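Local coordinates for uncharacterized hypothetical protein (Bacteroides uniformis, PDB 4EIU) that is of unknown function but belongs to the DUF3823 family, with an N-terminal domain related to the transthyretin clan of beta-sandwich folds, at residues A[24-38]-A[50-62]. Numbering follows the deposited sequence.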
loop_
_atom_site.group_PDB
_atom_site.type_symbol
_atom_site.label_atom_id
_atom_site.label_comp_id
_atom_site.label_asym_id
_atom_site.label_seq_id
_atom_site.Cartn_x
_atom_site.Cartn_y
_atom_site.Cartn_z
ATOM N N ARG A 24 3.696 -6.559 -8.693
ATOM C CA ARG A 24 3.127 -6.608 -7.359
ATOM C C ARG A 24 3.018 -5.233 -6.747
ATOM O O ARG A 24 3.886 -4.385 -6.949
ATOM C CB ARG A 24 3.956 -7.512 -6.467
ATOM C CG ARG A 24 3.987 -8.962 -6.896
ATOM C CD ARG A 24 2.707 -9.692 -6.431
ATOM N NE ARG A 24 2.686 -11.152 -6.730
ATOM C CZ ARG A 24 3.506 -12.032 -6.196
ATOM N NH1 ARG A 24 4.441 -11.644 -5.337
ATOM N NH2 ARG A 24 3.379 -13.313 -6.493
ATOM N N VAL A 25 1.922 -5.015 -6.024
ATOM C CA VAL A 25 1.716 -3.829 -5.233
ATOM C C VAL A 25 2.263 -4.128 -3.822
ATOM O O VAL A 25 1.638 -4.839 -3.001
ATOM C CB VAL A 25 0.265 -3.377 -5.189
ATOM C CG1 VAL A 25 0.137 -2.089 -4.383
ATOM C CG2 VAL A 25 -0.305 -3.179 -6.620
ATOM N N LEU A 26 3.431 -3.569 -3.556
ATOM C CA LEU A 26 4.152 -3.872 -2.320
ATOM C C LEU A 26 3.562 -3.027 -1.217
ATOM O O LEU A 26 3.054 -1.909 -1.452
ATOM C CB LEU A 26 5.655 -3.614 -2.487
ATOM C CG LEU A 26 6.401 -4.320 -3.619
ATOM C CD1 LEU A 26 7.881 -3.874 -3.679
ATOM C CD2 LEU A 26 6.368 -5.835 -3.520
ATOM N N THR A 27 3.634 -3.557 -0.003
ATOM C CA THR A 27 2.930 -2.996 1.129
ATOM C C THR A 27 3.640 -3.382 2.456
ATOM O O THR A 27 4.799 -3.765 2.455
ATOM C CB THR A 27 1.433 -3.374 1.105
ATOM O OG1 THR A 27 0.684 -2.549 2.019
ATOM C CG2 THR A 27 1.196 -4.893 1.336
ATOM N N ASP A 28 2.935 -3.168 3.563
ATOM C CA ASP A 28 3.445 -3.387 4.917
ATOM C C ASP A 28 2.363 -4.207 5.599
ATOM O O ASP A 28 1.188 -3.857 5.476
ATOM C CB ASP A 28 3.589 -2.043 5.619
ATOM C CG ASP A 28 4.295 -2.145 6.968
ATOM O OD1 ASP A 28 5.379 -2.805 7.045
ATOM O OD2 ASP A 28 3.762 -1.530 7.926
ATOM N N GLN A 29 2.723 -5.304 6.274
ATOM C CA GLN A 29 1.698 -6.117 6.933
ATOM C C GLN A 29 1.332 -5.453 8.285
ATOM O O GLN A 29 1.780 -5.871 9.326
ATOM C CB GLN A 29 2.153 -7.573 7.124
ATOM C CG GLN A 29 0.965 -8.503 7.443
ATOM C CD GLN A 29 1.312 -9.982 7.331
ATOM O OE1 GLN A 29 2.340 -10.421 7.812
ATOM N NE2 GLN A 29 0.422 -10.769 6.728
ATOM N N GLY A 30 0.609 -4.354 8.217
ATOM C CA GLY A 30 0.011 -3.660 9.375
ATOM C C GLY A 30 -1.343 -3.160 8.922
ATOM O O GLY A 30 -1.699 -3.288 7.717
ATOM N N SER A 31 -2.047 -2.526 9.849
ATOM C CA SER A 31 -3.404 -2.007 9.608
ATOM C C SER A 31 -3.458 -1.015 8.470
ATOM O O SER A 31 -4.512 -0.819 7.882
ATOM C CB SER A 31 -3.967 -1.323 10.876
ATOM O OG SER A 31 -4.005 -2.211 11.981
ATOM N N GLU A 32 -2.315 -0.371 8.175
ATOM C CA GLU A 32 -2.220 0.637 7.096
ATOM C C GLU A 32 -1.793 0.037 5.732
ATOM O O GLU A 32 -1.473 0.760 4.773
ATOM C CB GLU A 32 -1.284 1.769 7.484
ATOM C CG GLU A 32 -1.592 2.356 8.861
ATOM C CD GLU A 32 -1.003 1.555 10.030
ATOM O OE1 GLU A 32 -0.212 0.591 9.838
ATOM O OE2 GLU A 32 -1.375 1.892 11.167
ATOM N N GLY A 33 -1.820 -1.277 5.645
ATOM C CA GLY A 33 -1.367 -1.982 4.463
ATOM C C GLY A 33 -2.531 -2.315 3.529
ATOM O O GLY A 33 -3.432 -1.506 3.331
ATOM N N ILE A 34 -2.534 -3.536 2.984
ATOM C CA ILE A 34 -3.618 -3.963 2.081
ATOM C C ILE A 34 -4.519 -4.929 2.830
ATOM O O ILE A 34 -4.113 -6.074 3.153
ATOM C CB ILE A 34 -3.114 -4.615 0.783
ATOM C CG1 ILE A 34 -2.211 -3.683 -0.003
ATOM C CG2 ILE A 34 -4.319 -5.139 -0.042
ATOM C CD1 ILE A 34 -1.553 -4.312 -1.234
ATOM N N ARG A 35 -5.705 -4.426 3.141
ATOM C CA ARG A 35 -6.745 -5.125 3.899
ATOM C C ARG A 35 -7.540 -6.084 3.056
ATOM O O ARG A 35 -7.944 -5.738 1.944
ATOM C CB ARG A 35 -7.673 -4.120 4.568
ATOM C CG ARG A 35 -8.554 -4.681 5.674
ATOM C CD ARG A 35 -9.485 -3.629 6.228
ATOM N NE ARG A 35 -10.539 -3.353 5.241
ATOM C CZ ARG A 35 -11.515 -2.467 5.399
ATOM N NH1 ARG A 35 -11.612 -1.731 6.510
ATOM N NH2 ARG A 35 -12.388 -2.290 4.409
ATOM N N VAL A 36 -7.831 -7.251 3.622
ATOM C CA VAL A 36 -8.609 -8.291 2.953
ATOM C C VAL A 36 -9.795 -8.629 3.859
ATOM O O VAL A 36 -9.637 -8.970 5.048
ATOM C CB VAL A 36 -7.766 -9.570 2.680
ATOM C CG1 VAL A 36 -8.567 -10.580 1.851
ATOM C CG2 VAL A 36 -6.438 -9.196 1.980
ATOM N N ARG A 37 -10.992 -8.583 3.273
ATOM C CA ARG A 37 -12.251 -8.876 3.981
ATOM C C ARG A 37 -13.049 -9.912 3.220
ATOM O O ARG A 37 -13.461 -9.683 2.043
ATOM C CB ARG A 37 -13.057 -7.561 4.138
ATOM C CG ARG A 37 -14.468 -7.723 4.664
ATOM C CD ARG A 37 -15.132 -6.377 4.917
ATOM N NE ARG A 37 -14.451 -5.660 5.990
ATOM C CZ ARG A 37 -14.731 -4.415 6.332
ATOM N NH1 ARG A 37 -15.717 -3.773 5.712
ATOM N NH2 ARG A 37 -14.059 -3.817 7.314
ATOM N N LEU A 38 -13.287 -11.022 3.900
ATOM C CA LEU A 38 -14.023 -12.156 3.391
ATOM C C LEU A 38 -15.381 -12.211 4.069
ATOM O O LEU A 38 -15.469 -12.412 5.279
ATOM C CB LEU A 38 -13.249 -13.471 3.674
ATOM C CG LEU A 38 -11.740 -13.548 3.289
ATOM C CD1 LEU A 38 -11.054 -14.871 3.700
ATOM C CD2 LEU A 38 -11.511 -13.290 1.820
ATOM N N ASN A 50 -14.130 -14.397 9.375
ATOM C CA ASN A 50 -12.702 -14.103 9.474
ATOM C C ASN A 50 -12.478 -12.605 9.650
ATOM O O ASN A 50 -12.912 -11.811 8.804
ATOM C CB ASN A 50 -11.988 -14.547 8.199
ATOM C CG ASN A 50 -12.201 -16.009 7.898
ATOM O OD1 ASN A 50 -13.054 -16.363 7.090
ATOM N ND2 ASN A 50 -11.445 -16.874 8.565
ATOM N N PRO A 51 -11.838 -12.200 10.759
ATOM C CA PRO A 51 -11.453 -10.797 10.881
ATOM C C PRO A 51 -10.709 -10.283 9.644
ATOM O O PRO A 51 -10.078 -11.062 8.905
ATOM C CB PRO A 51 -10.561 -10.749 12.137
ATOM C CG PRO A 51 -10.672 -12.079 12.792
ATOM C CD PRO A 51 -11.314 -13.047 11.847
ATOM N N ASP A 52 -10.853 -8.984 9.371
ATOM C CA ASP A 52 -10.079 -8.373 8.356
ATOM C C ASP A 52 -8.617 -8.744 8.581
ATOM O O ASP A 52 -8.141 -8.721 9.715
ATOM C CB ASP A 52 -10.170 -6.857 8.418
ATOM C CG ASP A 52 -11.564 -6.324 8.107
ATOM O OD1 ASP A 52 -12.415 -7.107 7.631
ATOM O OD2 ASP A 52 -11.785 -5.114 8.363
ATOM N N PHE A 53 -7.911 -9.059 7.511
ATOM C CA PHE A 53 -6.494 -9.440 7.629
ATOM C C PHE A 53 -5.717 -8.752 6.558
ATOM O O PHE A 53 -6.322 -8.087 5.704
ATOM C CB PHE A 53 -6.283 -10.961 7.683
ATOM C CG PHE A 53 -6.700 -11.698 6.450
ATOM C CD1 PHE A 53 -7.993 -12.197 6.334
ATOM C CD2 PHE A 53 -5.802 -11.957 5.433
ATOM C CE1 PHE A 53 -8.388 -12.895 5.200
ATOM C CE2 PHE A 53 -6.216 -12.609 4.280
ATOM C CZ PHE A 53 -7.509 -13.094 4.166
ATOM N N TYR A 54 -4.388 -8.838 6.635
ATOM C CA TYR A 54 -3.506 -8.005 5.813
ATOM C C TYR A 54 -2.515 -8.825 4.973
ATOM O O TYR A 54 -2.031 -9.904 5.398
ATOM C CB TYR A 54 -2.823 -6.957 6.700
ATOM C CG TYR A 54 -3.831 -6.020 7.257
ATOM C CD1 TYR A 54 -4.501 -6.312 8.442
ATOM C CD2 TYR A 54 -4.174 -4.851 6.583
ATOM C CE1 TYR A 54 -5.489 -5.479 8.917
ATOM C CE2 TYR A 54 -5.169 -4.016 7.067
ATOM C CZ TYR A 54 -5.817 -4.339 8.240
ATOM O OH TYR A 54 -6.814 -3.518 8.689
ATOM N N CYS A 55 -2.287 -8.344 3.752
ATOM C CA CYS A 55 -1.232 -8.842 2.877
ATOM C C CYS A 55 0.156 -8.758 3.545
ATOM O O CYS A 55 0.443 -7.868 4.337
ATOM C CB CYS A 55 -1.142 -8.077 1.581
ATOM S SG CYS A 55 -2.590 -8.270 0.519
HETATM N N MSE A 56 1.002 -9.673 3.139
HETATM C CA MSE A 56 2.441 -9.588 3.362
HETATM C C MSE A 56 3.012 -8.507 2.505
HETATM O O MSE A 56 2.388 -8.024 1.533
HETATM C CB MSE A 56 3.103 -10.966 3.112
HETATM C CG MSE A 56 2.616 -12.050 4.119
HETATM SE SE MSE A 56 3.430 -13.752 3.711
HETATM C CE MSE A 56 2.147 -14.154 2.365
HETATM N N MSE A 57 4.236 -8.148 2.819
HETATM C CA MSE A 57 4.877 -6.988 2.171
HETATM C C MSE A 57 4.990 -7.112 0.679
HETATM O O MSE A 57 5.128 -6.096 0.013
HETATM C CB MSE A 57 6.287 -6.751 2.751
HETATM C CG MSE A 57 7.255 -7.826 2.543
HETATM SE SE MSE A 57 8.810 -7.434 3.763
HETATM C CE MSE A 57 9.451 -5.879 2.848
ATOM N N ASP A 58 4.971 -8.350 0.178
ATOM C CA ASP A 58 5.099 -8.633 -1.265
ATOM C C ASP A 58 3.779 -8.526 -2.069
ATOM O O ASP A 58 3.738 -8.779 -3.253
ATOM C CB ASP A 58 5.805 -9.989 -1.461
ATOM C CG ASP A 58 4.921 -11.185 -1.126
ATOM O OD1 ASP A 58 3.805 -11.052 -0.598
ATOM O OD2 ASP A 58 5.393 -12.287 -1.375
ATOM N N GLY A 59 2.718 -8.097 -1.420
ATOM C CA GLY A 59 1.438 -7.888 -2.042
ATOM C C GLY A 59 0.650 -9.178 -2.198
ATOM O O GLY A 59 -0.326 -9.208 -2.949
ATOM N N THR A 60 1.047 -10.242 -1.487
ATOM C CA THR A 60 0.256 -11.493 -1.478
ATOM C C THR A 60 -0.427 -11.676 -0.114
ATOM O O THR A 60 -0.021 -11.036 0.859
ATOM C CB THR A 60 1.092 -12.729 -1.798
ATOM O OG1 THR A 60 2.063 -12.991 -0.747
ATOM C CG2 THR A 60 1.817 -12.595 -3.190
ATOM N N PHE A 61 -1.416 -12.576 -0.035
ATOM C CA PHE A 61 -2.082 -12.887 1.230
ATOM C C PHE A 61 -2.486 -14.326 1.228
ATOM O O PHE A 61 -2.630 -14.936 0.174
ATOM C CB PHE A 61 -3.301 -11.997 1.502
ATOM C CG PHE A 61 -4.466 -12.151 0.524
ATOM C CD1 PHE A 61 -5.477 -13.106 0.745
ATOM C CD2 PHE A 61 -4.622 -11.276 -0.529
ATOM C CE1 PHE A 61 -6.557 -13.231 -0.156
ATOM C CE2 PHE A 61 -5.700 -11.385 -1.421
ATOM C CZ PHE A 61 -6.676 -12.359 -1.227
ATOM N N GLN A 62 -2.661 -14.880 2.410
ATOM C CA GLN A 62 -3.202 -16.230 2.531
ATOM C C GLN A 62 -3.881 -16.391 3.885
ATOM O O GLN A 62 -3.342 -15.968 4.911
ATOM C CB GLN A 62 -2.111 -17.263 2.350
ATOM C CG GLN A 62 -2.535 -18.724 2.570
ATOM C CD GLN A 62 -1.399 -19.678 2.387
ATOM O OE1 GLN A 62 -1.137 -20.107 1.264
ATOM N NE2 GLN A 62 -0.734 -20.065 3.489
HETATM O O HOH W 1 -0.730 -5.393 4.220
HETATM O O HOH W 2 -7.294 -0.735 7.828
HETATM O O HOH W 3 -11.532 -11.280 6.309
HETATM O O HOH W 4 -15.283 -14.721 6.528
#
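Val36 is wedged between two phenylalanines: its CB lies over one face of the Phe53 ring, 3.9 Å from the centroid, while CG2 sits over a face of Phe61. A beta-branched valine suits this place because its two methyls diverge against flat rings; with CG1 anti to the backbone N (chi1 -174°), that methyl reaches Phe53 CZ and also touches the Phe61 ring at CE1. Leu38 CD1 comes instead to the edge of Phe53, 3.6 Å from CE1. The weakly polar thiol of Cys55 packs its SG against Ile34 CG2.

The backbone pairing beneath is antiparallel: Val36 and Phe53 form a hydrogen-bonded pair, with Val36 N 2.7 Å from Phe53 O, and Arg35 and Tyr54 a non-hydrogen-bonded one. It sets the short strand 53-54 on the margin of the five-stranded sheet, while residues 60-62 pass into the other sheet of the N-terminal domain, consistent with the transthyretin clan sandwich. One water takes the N-H of Ile34 and donates to Asp28 O and Cys55 O.

Tyr54 lies on the opposite face of the sheet from Val36, with Ser31 CA over its ring and Arg35 CB 3.5 Å from CE2. Gln29 is long enough to reach a backbone carbonyl, its NE2 donating almost straight to Tyr54 O (2.9 Å, 169°).

At the polar edge Arg37, able to meet both carboxylate oxygens at once, grips Asp52 side-on, NE to OD1 at 3.0 Å and NH2 to the syn lone pair of OD2, the two groups nearly coplanar. A leucine here has no side-chain N-H to offer, so the Asp52 carboxylate, left with Gln48 and the distant Arg35, would probably turn more freely. Arg35 adds only a long, purely charge-based salt bridge to OD2, with no N-H aimed at it; its main partner is Asp76.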